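PDB 4H7N: aldehyde dehydrogenase, which probably oxidises aldehydes to carboxylic acids with NAD+ as electron acceptor, as enzymes of the aldehyde dehydrogenase family do. Local coordinates for residues A[93-98]-A[146-151]; A[205-210]-A[451-456]; A[228-233]-A[442-447]; A[390-395]-A[432-437]. All coordinates share one frame; numbering follows the deposited sequence. Where two conformers were deposited one is given.

Interaction 1: residues A[93-98]-A[146-151]; sequences ASIDRW and DTIPAL
The ring of Pro149 lies over one face of the Trp98 indole. Pro149 CB stands 3.8 Å from the centroid of the six-membered ring of Trp98 and 11° off its normal, which defines a CH-pi contact over the ring centre. Pro149 CG comes to 3.7 Å from Trp98 CE2, on the bond shared by the two rings, and Pro149 CD reaches NE1 and CD1, so the proline covers the pyrrole side and fused bond as well. The first torsion of Trp98 helps place the indole, setting CG anti to the carbonyl carbon (chi1 -75°). Ile148 approaches nearer the root of the same side chain: its CG2 is 3.8 Å from Trp98 CB. The other branch serves Ile95, with Ile148 CD1 4.0 Å from Ile95 CG1. An alanine in place of Trp98 would probably leave the Pro149 ring without its CH-pi partner and open a gap between the two segments. Leu450 of helix 448-451 touches both Trp98 and Pro149, while Leu56 and Trp59 of helix 48-64 pack on Ile148. No hydrogen bond joins the segments; the evidence is of apolar helix-helix packing, with short axes 9.8 Å apart at closest and crossing at -30°. Helix 147-153 lies on the connection between parallel strands 118-134 and 156-161, touching the latter through Thr147, Ala150 and Leu151, an arrangement typical of the layered alpha/beta fold of aldehyde dehydrogenases.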
loop_
_atom_site.group_PDB
_atom_site.type_symbol
_atom_site.label_atom_id
_atom_site.label_comp_id
_atom_site.label_asym_id
_atom_site.label_seq_id
_atom_site.Cartn_x
_atom_site.Cartn_y
_atom_site.Cartn_z
ATOM N N ALA A 93 16.073 21.536 3.784
ATOM C CA ALA A 93 14.692 22.063 3.757
ATOM C C ALA A 93 13.696 20.959 3.986
ATOM O O ALA A 93 12.618 21.179 4.539
ATOM C CB ALA A 93 14.373 22.781 2.450
ATOM N N SER A 94 14.036 19.754 3.550
ATOM C CA SER A 94 13.129 18.643 3.760
ATOM C C SER A 94 13.020 18.264 5.271
ATOM O O SER A 94 11.943 17.922 5.760
ATOM C CB SER A 94 13.551 17.493 2.838
ATOM O OG SER A 94 13.001 16.304 3.290
ATOM N N ILE A 95 14.102 18.392 6.034
ATOM C CA ILE A 95 14.028 18.134 7.436
ATOM C C ILE A 95 13.058 19.141 8.069
ATOM O O ILE A 95 12.176 18.772 8.879
ATOM C CB ILE A 95 15.417 18.312 8.091
ATOM C CG1 ILE A 95 16.400 17.189 7.660
ATOM C CG2 ILE A 95 15.282 18.331 9.610
ATOM C CD1 ILE A 95 17.797 17.384 8.265
ATOM N N ASP A 96 13.213 20.426 7.706
ATOM C CA ASP A 96 12.305 21.464 8.190
ATOM C C ASP A 96 10.843 21.193 7.833
ATOM O O ASP A 96 9.945 21.309 8.695
ATOM C CB ASP A 96 12.714 22.858 7.681
ATOM C CG ASP A 96 13.997 23.382 8.366
ATOM O OD1 ASP A 96 14.513 22.693 9.312
ATOM O OD2 ASP A 96 14.469 24.499 7.992
ATOM N N ARG A 97 10.603 20.904 6.569
ATOM C CA ARG A 97 9.256 20.691 6.069
ATOM C C ARG A 97 8.525 19.534 6.762
ATOM O O ARG A 97 7.373 19.667 7.201
ATOM C CB ARG A 97 9.301 20.441 4.570
ATOM C CG ARG A 97 7.915 20.412 3.947
ATOM C CD ARG A 97 7.950 20.241 2.433
ATOM N NE ARG A 97 9.022 19.368 1.955
ATOM C CZ ARG A 97 8.968 18.036 1.849
ATOM N NH1 ARG A 97 10.039 17.398 1.376
ATOM N NH2 ARG A 97 7.875 17.335 2.226
ATOM N N TRP A 98 9.175 18.391 6.849
ATOM C CA TRP A 98 8.600 17.273 7.585
ATOM C C TRP A 98 8.435 17.549 9.080
ATOM O O TRP A 98 7.469 17.117 9.668
ATOM C CB TRP A 98 9.433 15.993 7.374
ATOM C CG TRP A 98 9.214 15.399 6.035
ATOM C CD1 TRP A 98 10.131 15.226 5.029
ATOM C CD2 TRP A 98 7.960 14.908 5.527
ATOM N NE1 TRP A 98 9.504 14.663 3.931
ATOM C CE2 TRP A 98 8.190 14.434 4.224
ATOM C CE3 TRP A 98 6.687 14.789 6.070
ATOM C CZ2 TRP A 98 7.180 13.890 3.434
ATOM C CZ3 TRP A 98 5.684 14.242 5.293
ATOM C CH2 TRP A 98 5.947 13.811 3.979
ATOM N N ASP A 146 12.739 9.127 2.152
ATOM C CA ASP A 146 11.827 8.316 2.934
ATOM C C ASP A 146 12.253 8.306 4.422
ATOM O O ASP A 146 11.451 8.296 5.319
ATOM C CB ASP A 146 11.783 6.878 2.377
ATOM C CG ASP A 146 11.224 6.803 0.916
ATOM O OD1 ASP A 146 10.143 7.347 0.638
ATOM O OD2 ASP A 146 11.888 6.196 0.073
ATOM N N THR A 147 13.546 8.343 4.669
ATOM C CA THR A 147 14.086 8.188 6.025
ATOM C C THR A 147 13.529 9.226 6.980
ATOM O O THR A 147 13.148 8.922 8.130
ATOM C CB THR A 147 15.632 8.244 5.968
ATOM O OG1 THR A 147 16.135 7.199 5.121
ATOM C CG2 THR A 147 16.293 8.133 7.346
ATOM N N ILE A 148 13.505 10.481 6.531
ATOM C CA ILE A 148 13.132 11.586 7.425
ATOM C C ILE A 148 11.676 11.464 7.892
ATOM O O ILE A 148 11.443 11.533 9.059
ATOM C CB ILE A 148 13.402 12.970 6.799
ATOM C CG1 ILE A 148 14.903 13.193 6.596
ATOM C CG2 ILE A 148 12.733 14.069 7.637
ATOM C CD1 ILE A 148 15.727 13.217 7.867
ATOM N N PRO A 149 10.694 11.310 6.979
ATOM C CA PRO A 149 9.336 11.154 7.520
ATOM C C PRO A 149 9.163 9.881 8.334
ATOM O O PRO A 149 8.470 9.879 9.348
ATOM C CB PRO A 149 8.437 11.162 6.256
ATOM C CG PRO A 149 9.350 10.976 5.064
ATOM C CD PRO A 149 10.701 11.467 5.520
ATOM N N ALA A 150 9.826 8.800 7.953
ATOM C CA ALA A 150 9.730 7.602 8.764
ATOM C C ALA A 150 10.253 7.837 10.193
ATOM O O ALA A 150 9.637 7.378 11.157
ATOM C CB ALA A 150 10.488 6.478 8.116
ATOM N N LEU A 151 11.379 8.566 10.338
ATOM C CA LEU A 151 11.883 8.844 11.658
ATOM C C LEU A 151 10.893 9.668 12.468
ATOM O O LEU A 151 10.696 9.385 13.633
ATOM C CB LEU A 151 13.229 9.592 11.633
ATOM C CG LEU A 151 14.397 8.692 11.202
ATOM C CD1 LEU A 151 15.594 9.557 10.843
ATOM C CD2 LEU A 151 14.814 7.745 12.296
#

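Interaction 2: residues A[205-210]-A[451-456]; sequences FVCFTG and KRFLRK
Phe205 and Phe453 meet through contrasting first torsions: CG of Phe205 is anti to the backbone N (chi1 -169°), whereas CG of Phe453 is anti to the carbonyl carbon (chi1 -64°). The result is an edge-to-face pair in which Phe453 turns its edge to the face of Phe205. The ring centroids of Phe205 and Phe453 are 5.1 Å apart and the planes meet at 55°, a tilted form of the T. Phe453 CE1 makes the touch, 3.7 Å from Phe205 CE1 and displaced toward the rim. Cys207 SG sits in the plane of the Phe453 ring at its edge, 3.9 Å from Phe453 CE1, a sulfur-aromatic contact. From the residue before Phe453, Arg452 O approaches Phe205 CE2 to 3.3 Å, obliquely to the ring. The Arg452 side chain folds back over Phe453, its CG above the ring centre, while its NH2 is held by a salt bridge to Asp146. An alanine in place of Phe205 would probably leave the edge of Phe453 without its aromatic face and open a gap beside Phe453 CE1 and Arg452 O. The type I turn from Lys451 to Leu454 is closed by Leu454 N to Lys451 O (3.1 Å). It leads into strand 454-462, whose Lys456 backbone N is hydrogen-bonded to Asn433 OD1 of the second subunit; the contact thus joins a strand of the Rossmann-type sheet to the beta arm through which aldehyde dehydrogenases typically oligomerise.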
loop_
_atom_site.group_PDB
_atom_site.type_symbol
_atom_site.label_atom_id
_atom_site.label_comp_id
_atom_site.label_asym_id
_atom_site.label_seq_id
_atom_site.Cartn_x
_atom_site.Cartn_y
_atom_site.Cartn_z
ATOM N N PHE A 205 9.182 -3.032 6.907
ATOM C CA PHE A 205 8.750 -2.142 5.832
ATOM C C PHE A 205 10.033 -1.870 4.988
ATOM O O PHE A 205 11.095 -1.533 5.549
ATOM C CB PHE A 205 8.181 -0.836 6.420
ATOM C CG PHE A 205 7.460 0.053 5.418
ATOM C CD1 PHE A 205 8.132 0.643 4.357
ATOM C CD2 PHE A 205 6.125 0.334 5.575
ATOM C CE1 PHE A 205 7.467 1.418 3.438
ATOM C CE2 PHE A 205 5.438 1.149 4.674
ATOM C CZ PHE A 205 6.120 1.665 3.584
ATOM N N VAL A 206 9.940 -1.949 3.678
ATOM C CA VAL A 206 11.071 -1.632 2.786
ATOM C C VAL A 206 10.725 -0.578 1.765
ATOM O O VAL A 206 9.709 -0.685 1.035
ATOM C CB VAL A 206 11.672 -2.873 2.085
ATOM C CG1 VAL A 206 10.686 -3.562 1.147
ATOM C CG2 VAL A 206 12.939 -2.469 1.304
ATOM N N CYS A 207 11.564 0.459 1.698
ATOM C CA CYS A 207 11.559 1.467 0.622
ATOM C C CYS A 207 12.738 1.249 -0.338
ATOM O O CYS A 207 13.919 1.189 0.094
ATOM C CB CYS A 207 11.723 2.857 1.214
ATOM S SG CYS A 207 10.392 3.282 2.315
ATOM N N PHE A 208 12.449 1.106 -1.625
ATOM C CA PHE A 208 13.482 0.875 -2.632
ATOM C C PHE A 208 13.249 1.780 -3.826
ATOM O O PHE A 208 12.106 1.880 -4.389
ATOM C CB PHE A 208 13.496 -0.579 -3.100
ATOM C CG PHE A 208 14.404 -0.827 -4.254
ATOM C CD1 PHE A 208 15.742 -1.095 -4.044
ATOM C CD2 PHE A 208 13.931 -0.753 -5.572
ATOM C CE1 PHE A 208 16.600 -1.331 -5.114
ATOM C CE2 PHE A 208 14.784 -0.941 -6.643
ATOM C CZ PHE A 208 16.120 -1.239 -6.408
ATOM N N THR A 209 14.338 2.430 -4.227
ATOM C CA THR A 209 14.407 3.232 -5.415
ATOM C C THR A 209 15.553 2.719 -6.257
ATOM O O THR A 209 16.661 2.525 -5.731
ATOM C CB THR A 209 14.682 4.692 -5.031
ATOM O OG1 THR A 209 13.645 5.167 -4.186
ATOM C CG2 THR A 209 14.715 5.586 -6.277
ATOM N N GLY A 210 15.302 2.513 -7.541
ATOM C CA GLY A 210 16.305 1.971 -8.459
ATOM C C GLY A 210 15.669 1.433 -9.725
ATOM O O GLY A 210 14.608 1.903 -10.155
ATOM N N LYS A 451 2.192 9.090 6.423
ATOM C CA LYS A 451 1.253 8.127 6.938
ATOM C C LYS A 451 1.461 6.706 6.480
ATOM O O LYS A 451 1.104 5.760 7.162
ATOM C CB LYS A 451 -0.152 8.614 6.658
ATOM C CG LYS A 451 -0.449 9.882 7.456
ATOM C CD LYS A 451 -1.884 10.368 7.272
ATOM C CE LYS A 451 -2.790 9.814 8.370
ATOM N NZ LYS A 451 -2.406 10.392 9.690
ATOM N N ARG A 452 2.122 6.508 5.363
ATOM C CA ARG A 452 2.476 5.161 5.013
ATOM C C ARG A 452 3.277 4.401 6.081
ATOM O O ARG A 452 3.288 3.153 6.072
ATOM C CB ARG A 452 3.108 5.128 3.632
ATOM C CG ARG A 452 4.482 5.629 3.556
ATOM C CD ARG A 452 4.885 5.951 2.087
ATOM N NE ARG A 452 5.855 7.020 2.240
ATOM C CZ ARG A 452 7.089 7.087 1.736
ATOM N NH1 ARG A 452 7.586 6.145 0.960
ATOM N NH2 ARG A 452 7.821 8.163 1.990
ATOM N N PHE A 453 3.970 5.123 6.969
ATOM C CA PHE A 453 4.836 4.496 7.982
ATOM C C PHE A 453 4.129 4.196 9.317
ATOM O O PHE A 453 4.783 3.812 10.269
ATOM C CB PHE A 453 6.057 5.392 8.256
ATOM C CG PHE A 453 6.951 5.545 7.059
ATOM C CD1 PHE A 453 7.462 4.440 6.437
ATOM C CD2 PHE A 453 7.143 6.770 6.490
ATOM C CE1 PHE A 453 8.282 4.554 5.301
ATOM C CE2 PHE A 453 7.888 6.902 5.334
ATOM C CZ PHE A 453 8.473 5.806 4.751
ATOM N N LEU A 454 2.820 4.400 9.350
ATOM C CA LEU A 454 1.973 4.291 10.550
ATOM C C LEU A 454 0.848 3.340 10.301
ATOM O O LEU A 454 0.309 3.295 9.168
ATOM C CB LEU A 454 1.366 5.666 10.874
ATOM C CG LEU A 454 2.449 6.704 11.271
ATOM C CD1 LEU A 454 1.855 8.073 11.058
ATOM C CD2 LEU A 454 2.854 6.529 12.726
ATOM N N ARG A 455 0.534 2.519 11.294
ATOM C CA ARG A 455 -0.670 1.732 11.221
ATOM C C ARG A 455 -1.719 2.484 12.034
ATOM O O ARG A 455 -1.453 2.942 13.132
ATOM C CB ARG A 455 -0.474 0.362 11.825
ATOM C CG ARG A 455 0.363 -0.561 10.989
ATOM C CD ARG A 455 0.202 -1.952 11.584
ATOM N NE ARG A 455 0.892 -3.026 10.850
ATOM C CZ ARG A 455 2.139 -3.424 11.075
ATOM N NH1 ARG A 455 2.626 -4.442 10.363
ATOM N NH2 ARG A 455 2.900 -2.808 11.979
ATOM N N LYS A 456 -2.892 2.616 11.457
ATOM C CA LYS A 456 -4.033 3.204 12.123
ATOM C C LYS A 456 -4.678 2.175 13.018
ATOM O O LYS A 456 -4.819 1.007 12.645
ATOM C CB LYS A 456 -5.031 3.705 11.064
ATOM C CG LYS A 456 -4.535 4.905 10.274
ATOM C CD LYS A 456 -5.468 5.203 9.097
ATOM C CE LYS A 456 -4.739 5.794 7.884
ATOM N NZ LYS A 456 -5.694 5.790 6.722
#

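Interaction 3: residues A[228-233]-A[442-447]; sequences PAYLEL and GSRVGA
Glu232 and Arg444 form a salt bridge, Glu232 OE2 to Arg444 NH1 at 3.5 Å. Glu232 OE2 stands off the guanidinium plane, so this is a salt bridge without a directed N-H bond; the stronger partner of the arginine is Asp146, with Thr209 accepting from NH2 as well. Packing is carried by Tyr230, which crosses Arg444 at about a right angle with ring and guanidinium planes 47° apart. Tyr230 CE2 lies over the guanidinium face, 3.5 Å from Arg444 NH2, and Tyr230 OH comes to 3.5 Å from Arg444 CG. Glu232, the predicted active-site residue, closes strand 229-232 of the Rossmann-type sheet, and its setting is consistent with the glutamate motif of aldehyde dehydrogenases. Hydrogen bonding centres on a water hydrogen-bonded to Tyr230 OH (2.7 Å) and Gly442 O (2.9 Å). Within the strand Tyr230 OH also approaches Glu232 OE1, but at 2.3 Å the distance is too short to be trusted. Gly442 O further lies at the edge of the Tyr230 ring, 3.5 Å from CE1. In the loop, Ser443 OG accepts from Val445 N (3.3 Å), forming an ST turn, and also receives Lys432 N.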
loop_
_atom_site.group_PDB
_atom_site.type_symbol
_atom_site.label_atom_id
_atom_site.label_comp_id
_atom_site.label_asym_id
_atom_site.label_seq_id
_atom_site.Cartn_x
_atom_site.Cartn_y
_atom_site.Cartn_z
ATOM N N PRO A 228 5.073 -4.519 3.826
ATOM C CA PRO A 228 4.839 -3.490 2.848
ATOM C C PRO A 228 6.113 -3.099 2.126
ATOM O O PRO A 228 7.197 -3.042 2.736
ATOM C CB PRO A 228 4.383 -2.300 3.677
ATOM C CG PRO A 228 4.016 -2.857 5.008
ATOM C CD PRO A 228 4.880 -4.041 5.191
ATOM N N ALA A 229 5.962 -2.810 0.845
ATOM C CA ALA A 229 7.046 -2.262 0.041
ATOM C C ALA A 229 6.618 -0.980 -0.662
ATOM O O ALA A 229 5.593 -0.947 -1.369
ATOM C CB ALA A 229 7.485 -3.304 -0.982
ATOM N N TYR A 230 7.433 0.059 -0.513
ATOM C CA TYR A 230 7.320 1.256 -1.315
ATOM C C TYR A 230 8.418 1.216 -2.354
ATOM O O TYR A 230 9.616 1.126 -2.034
ATOM C CB TYR A 230 7.373 2.555 -0.506
ATOM C CG TYR A 230 7.253 3.775 -1.428
ATOM C CD1 TYR A 230 6.000 4.269 -1.805
ATOM C CD2 TYR A 230 8.361 4.429 -1.912
ATOM C CE1 TYR A 230 5.879 5.336 -2.691
ATOM C CE2 TYR A 230 8.240 5.477 -2.807
ATOM C CZ TYR A 230 6.998 5.932 -3.176
ATOM O OH TYR A 230 6.837 6.999 -4.040
ATOM N N LEU A 231 8.016 1.320 -3.607
ATOM C CA LEU A 231 8.915 1.150 -4.729
ATOM C C LEU A 231 8.824 2.318 -5.721
ATOM O O LEU A 231 7.725 2.658 -6.211
ATOM C CB LEU A 231 8.583 -0.118 -5.509
ATOM C CG LEU A 231 8.426 -1.377 -4.695
ATOM C CD1 LEU A 231 7.871 -2.453 -5.594
ATOM C CD2 LEU A 231 9.747 -1.801 -4.118
ATOM N N GLU A 232 9.979 2.843 -6.097
ATOM C CA GLU A 232 10.047 3.878 -7.143
ATOM C C GLU A 232 11.132 3.466 -8.111
ATOM O O GLU A 232 12.304 3.383 -7.740
ATOM C CB GLU A 232 10.285 5.241 -6.531
ATOM C CG GLU A 232 9.854 6.376 -7.454
ATOM C CD GLU A 232 9.131 7.506 -6.728
ATOM O OE1 GLU A 232 8.171 7.272 -5.929
ATOM O OE2 GLU A 232 9.518 8.647 -7.008
ATOM N N LEU A 233 10.723 3.079 -9.321
ATOM C CA LEU A 233 11.564 2.242 -10.194
ATOM C C LEU A 233 11.946 2.871 -11.528
ATOM O O LEU A 233 12.250 2.183 -12.485
ATOM C CB LEU A 233 10.889 0.909 -10.479
ATOM C CG LEU A 233 10.414 0.113 -9.271
ATOM C CD1 LEU A 233 9.991 -1.275 -9.698
ATOM C CD2 LEU A 233 11.534 0.075 -8.219
ATOM N N GLY A 442 1.843 3.787 -3.175
ATOM C CA GLY A 442 1.260 5.085 -2.846
ATOM C C GLY A 442 2.209 6.262 -3.157
ATOM O O GLY A 442 2.887 6.282 -4.164
ATOM N N SER A 443 2.184 7.257 -2.310
ATOM C CA SER A 443 2.885 8.513 -2.586
ATOM C C SER A 443 3.863 8.791 -1.450
ATOM O O SER A 443 3.544 8.494 -0.295
ATOM C CB SER A 443 1.864 9.664 -2.689
ATOM O OG SER A 443 2.550 10.806 -3.145
ATOM N N ARG A 444 5.027 9.341 -1.774
ATOM C CA ARG A 444 5.996 9.783 -0.741
ATOM C C ARG A 444 5.897 11.259 -0.525
ATOM O O ARG A 444 6.657 11.838 0.223
ATOM C CB ARG A 444 7.439 9.371 -1.057
ATOM C CG ARG A 444 7.984 9.860 -2.350
ATOM C CD ARG A 444 9.490 9.787 -2.356
ATOM N NE ARG A 444 10.087 8.465 -2.149
ATOM C CZ ARG A 444 10.993 7.913 -2.960
ATOM N NH1 ARG A 444 11.374 8.523 -4.074
ATOM N NH2 ARG A 444 11.547 6.752 -2.662
ATOM N N VAL A 445 4.896 11.868 -1.132
ATOM C CA VAL A 445 4.721 13.298 -1.065
ATOM C C VAL A 445 3.538 13.604 -0.175
ATOM O O VAL A 445 2.551 12.881 -0.142
ATOM C CB VAL A 445 4.617 13.905 -2.491
ATOM C CG1 VAL A 445 3.934 15.262 -2.467
ATOM C CG2 VAL A 445 6.023 14.020 -3.094
ATOM N N GLY A 446 3.690 14.648 0.612
ATOM C CA GLY A 446 2.611 15.158 1.443
ATOM C C GLY A 446 2.300 14.320 2.643
ATOM O O GLY A 446 3.129 13.571 3.117
ATOM N N ALA A 447 1.080 14.463 3.129
ATOM C CA ALA A 447 0.537 13.642 4.195
ATOM C C ALA A 447 0.859 12.197 3.997
ATOM O O ALA A 447 1.566 11.642 4.796
ATOM C CB ALA A 447 -0.976 13.807 4.296
HETATM O O HOH W 1 4.827 7.903 -5.621
#

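Interaction 4: residues A[390-395]-A[432-437]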
loop_
_atom_site.group_PDB
_atom_site.type_symbol
_atom_site.label_atom_id
_atom_site.label_comp_id
_atom_site.label_asym_id
_atom_site.label_seq_id
_atom_site.Cartn_x
_atom_site.Cartn_y
_atom_site.Cartn_z
ATOM N N TYR A 390 6.832 2.436 -18.526
ATOM C CA TYR A 390 6.962 3.322 -17.395
ATOM C C TYR A 390 5.744 4.252 -17.234
ATOM O O TYR A 390 4.814 4.226 -18.041
ATOM C CB TYR A 390 8.230 4.171 -17.607
ATOM C CG TYR A 390 9.490 3.330 -17.546
ATOM C CD1 TYR A 390 9.923 2.868 -16.330
ATOM C CD2 TYR A 390 10.229 2.962 -18.686
ATOM C CE1 TYR A 390 11.078 2.111 -16.227
ATOM C CE2 TYR A 390 11.416 2.233 -18.567
ATOM C CZ TYR A 390 11.811 1.812 -17.325
ATOM O OH TYR A 390 12.924 1.053 -17.025
ATOM N N GLY A 391 5.756 5.075 -16.192
ATOM C CA GLY A 391 4.625 5.956 -15.947
ATOM C C GLY A 391 4.840 6.835 -14.754
ATOM O O GLY A 391 3.937 7.022 -13.931
ATOM N N LEU A 392 6.045 7.416 -14.679
ATOM C CA LEU A 392 6.406 8.208 -13.544
ATOM C C LEU A 392 5.924 9.655 -13.734
ATOM O O LEU A 392 5.113 10.157 -12.930
ATOM C CB LEU A 392 7.944 8.174 -13.331
ATOM C CG LEU A 392 8.442 8.682 -12.002
ATOM C CD1 LEU A 392 7.890 7.899 -10.819
ATOM C CD2 LEU A 392 9.968 8.671 -11.890
ATOM N N SER A 393 6.437 10.331 -14.773
ATOM C CA SER A 393 6.026 11.713 -15.029
ATOM C C SER A 393 5.990 12.034 -16.509
ATOM O O SER A 393 6.396 11.229 -17.340
ATOM C CB SER A 393 7.018 12.703 -14.353
ATOM O OG SER A 393 7.903 12.045 -13.455
ATOM N N ALA A 394 5.644 13.281 -16.806
ATOM C CA ALA A 394 5.622 13.810 -18.160
ATOM C C ALA A 394 5.515 15.333 -18.145
ATOM O O ALA A 394 5.259 15.943 -17.121
ATOM C CB ALA A 394 4.463 13.217 -18.968
ATOM N N ALA A 395 5.684 15.930 -19.301
ATOM C CA ALA A 395 5.506 17.377 -19.455
ATOM C C ALA A 395 4.719 17.684 -20.730
ATOM O O ALA A 395 4.921 17.011 -21.755
ATOM C CB ALA A 395 6.840 18.062 -19.481
ATOM N N LYS A 432 1.033 11.921 -5.827
ATOM C CA LYS A 432 1.073 11.242 -7.085
ATOM C C LYS A 432 1.333 9.763 -6.868
ATOM O O LYS A 432 2.111 9.365 -5.979
ATOM C CB LYS A 432 2.168 11.789 -7.999
ATOM C CG LYS A 432 3.505 11.970 -7.299
ATOM C CD LYS A 432 4.661 11.888 -8.291
ATOM C CE LYS A 432 5.999 12.161 -7.609
ATOM N NZ LYS A 432 5.948 13.454 -6.864
ATOM N N ASN A 433 0.681 8.951 -7.685
ATOM C CA ASN A 433 0.965 7.487 -7.726
ATOM C C ASN A 433 1.627 7.171 -9.077
ATOM O O ASN A 433 1.165 7.625 -10.124
ATOM C CB ASN A 433 -0.344 6.656 -7.551
ATOM C CG ASN A 433 -1.045 6.901 -6.200
ATOM O OD1 ASN A 433 -2.208 7.174 -6.125
ATOM N ND2 ASN A 433 -0.294 6.838 -5.129
ATOM N N ALA A 434 2.680 6.364 -9.091
ATOM C CA ALA A 434 3.223 5.931 -10.383
ATOM C C ALA A 434 2.269 5.025 -11.156
ATOM O O ALA A 434 1.463 4.305 -10.577
ATOM C CB ALA A 434 4.548 5.213 -10.187
ATOM N N PHE A 435 2.383 5.068 -12.484
ATOM C CA PHE A 435 1.621 4.221 -13.360
ATOM C C PHE A 435 2.556 3.138 -13.903
ATOM O O PHE A 435 3.799 3.292 -13.930
ATOM C CB PHE A 435 1.040 5.064 -14.494
ATOM C CG PHE A 435 -0.171 5.904 -14.123
ATOM C CD1 PHE A 435 -0.079 6.942 -13.220
ATOM C CD2 PHE A 435 -1.385 5.677 -14.754
ATOM C CE1 PHE A 435 -1.169 7.707 -12.893
ATOM C CE2 PHE A 435 -2.530 6.424 -14.436
ATOM C CZ PHE A 435 -2.407 7.467 -13.501
ATOM N N ASN A 436 1.974 2.031 -14.378
ATOM C CA ASN A 436 2.691 0.953 -14.990
ATOM C C ASN A 436 3.828 0.455 -14.091
ATOM O O ASN A 436 3.596 0.245 -12.909
ATOM C CB ASN A 436 3.194 1.368 -16.375
ATOM C CG ASN A 436 2.052 1.717 -17.338
ATOM O OD1 ASN A 436 0.925 1.197 -17.229
ATOM N ND2 ASN A 436 2.340 2.570 -18.286
ATOM N N PHE A 437 5.048 0.270 -14.606
ATOM C CA PHE A 437 6.132 -0.342 -13.812
ATOM C C PHE A 437 7.005 0.644 -13.064
ATOM O O PHE A 437 8.027 0.254 -12.539
ATOM C CB PHE A 437 7.028 -1.257 -14.685
ATOM C CG PHE A 437 6.368 -2.557 -15.042
ATOM C CD1 PHE A 437 6.370 -3.616 -14.144
ATOM C CD2 PHE A 437 5.663 -2.695 -16.227
ATOM C CE1 PHE A 437 5.721 -4.815 -14.451
ATOM C CE2 PHE A 437 5.028 -3.903 -16.559
ATOM C CZ PHE A 437 5.052 -4.959 -15.660
#
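Gly391 and Phe435 face each other where two chain runs pass antiparallel: the approach to strand 393-397, inside the mixed seven-stranded sheet of the aldehyde dehydrogenase catalytic domain, and the loop that leads from strand 415-418 to strand 439-440. Phe435 N donates to Gly391 O at 2.9 Å. The opposite pair, Gly391 N and Phe435 O, has a poor angle and is not bonded; Gly391 N instead pairs with Ser438 OG. Gly391 fits closely, since a CB there would lie 2.6 Å from Phe435 CB, a clash. Phe435 touches mainly with its own root: CB is 3.5 Å from Gly391 O, and the ring is carried away from segment 390-395 to a cation-pi contact with Arg455 of the second subunit. Leu392 behaves in the reverse way. Its CB points away from the loop, yet with CG anti to the backbone N (chi1 -166°) the end of the side chain comes back, Leu392 CD1 lying 4.3 Å from Ala434 CB; the same side chain also packs on Cys266 and lies about 4 Å from that of Glu232, the predicted active-site residue. Phe437 likewise sends its ring away, to meet Phe226 of the second subunit. Asn436 CB points toward segment 390-395, and chi1 of -62° sets CG anti to the carbonyl carbon; the amide nitrogen then meets Tyr390 O. Asn436 ND2 donates to Tyr390 O at 3.0 Å; the oxygen lies near the amide plane of the asparagine, while ND2 stands above the carbonyl plane of Tyr390, 46° out of it.

Overall arrangement
Interactions 1, 2 and 3 meet at Asp146: OD1 forms a salt bridge with Arg452 NH2 of interaction 2 and OD2 one with Arg444 NH2 of interaction 3, each at 2.8 Å. Interactions 2 and 3, with centres 7 Å apart, share a sheet through neighbouring strands 205-209 and 229-232. Interaction 4 touches interaction 3 near Ser443 and Asn433. Glu232, the predicted active-site residue, belongs to interaction 3; the side chain of Leu392 in interaction 4 is about 4 Å from that of Glu232. Glycerol, probably from the crystallisation liquor, lies about 3 Å from the Phe205 side chain, about 4 Å from that of Tyr230 and about 5 Å from that of Asn436.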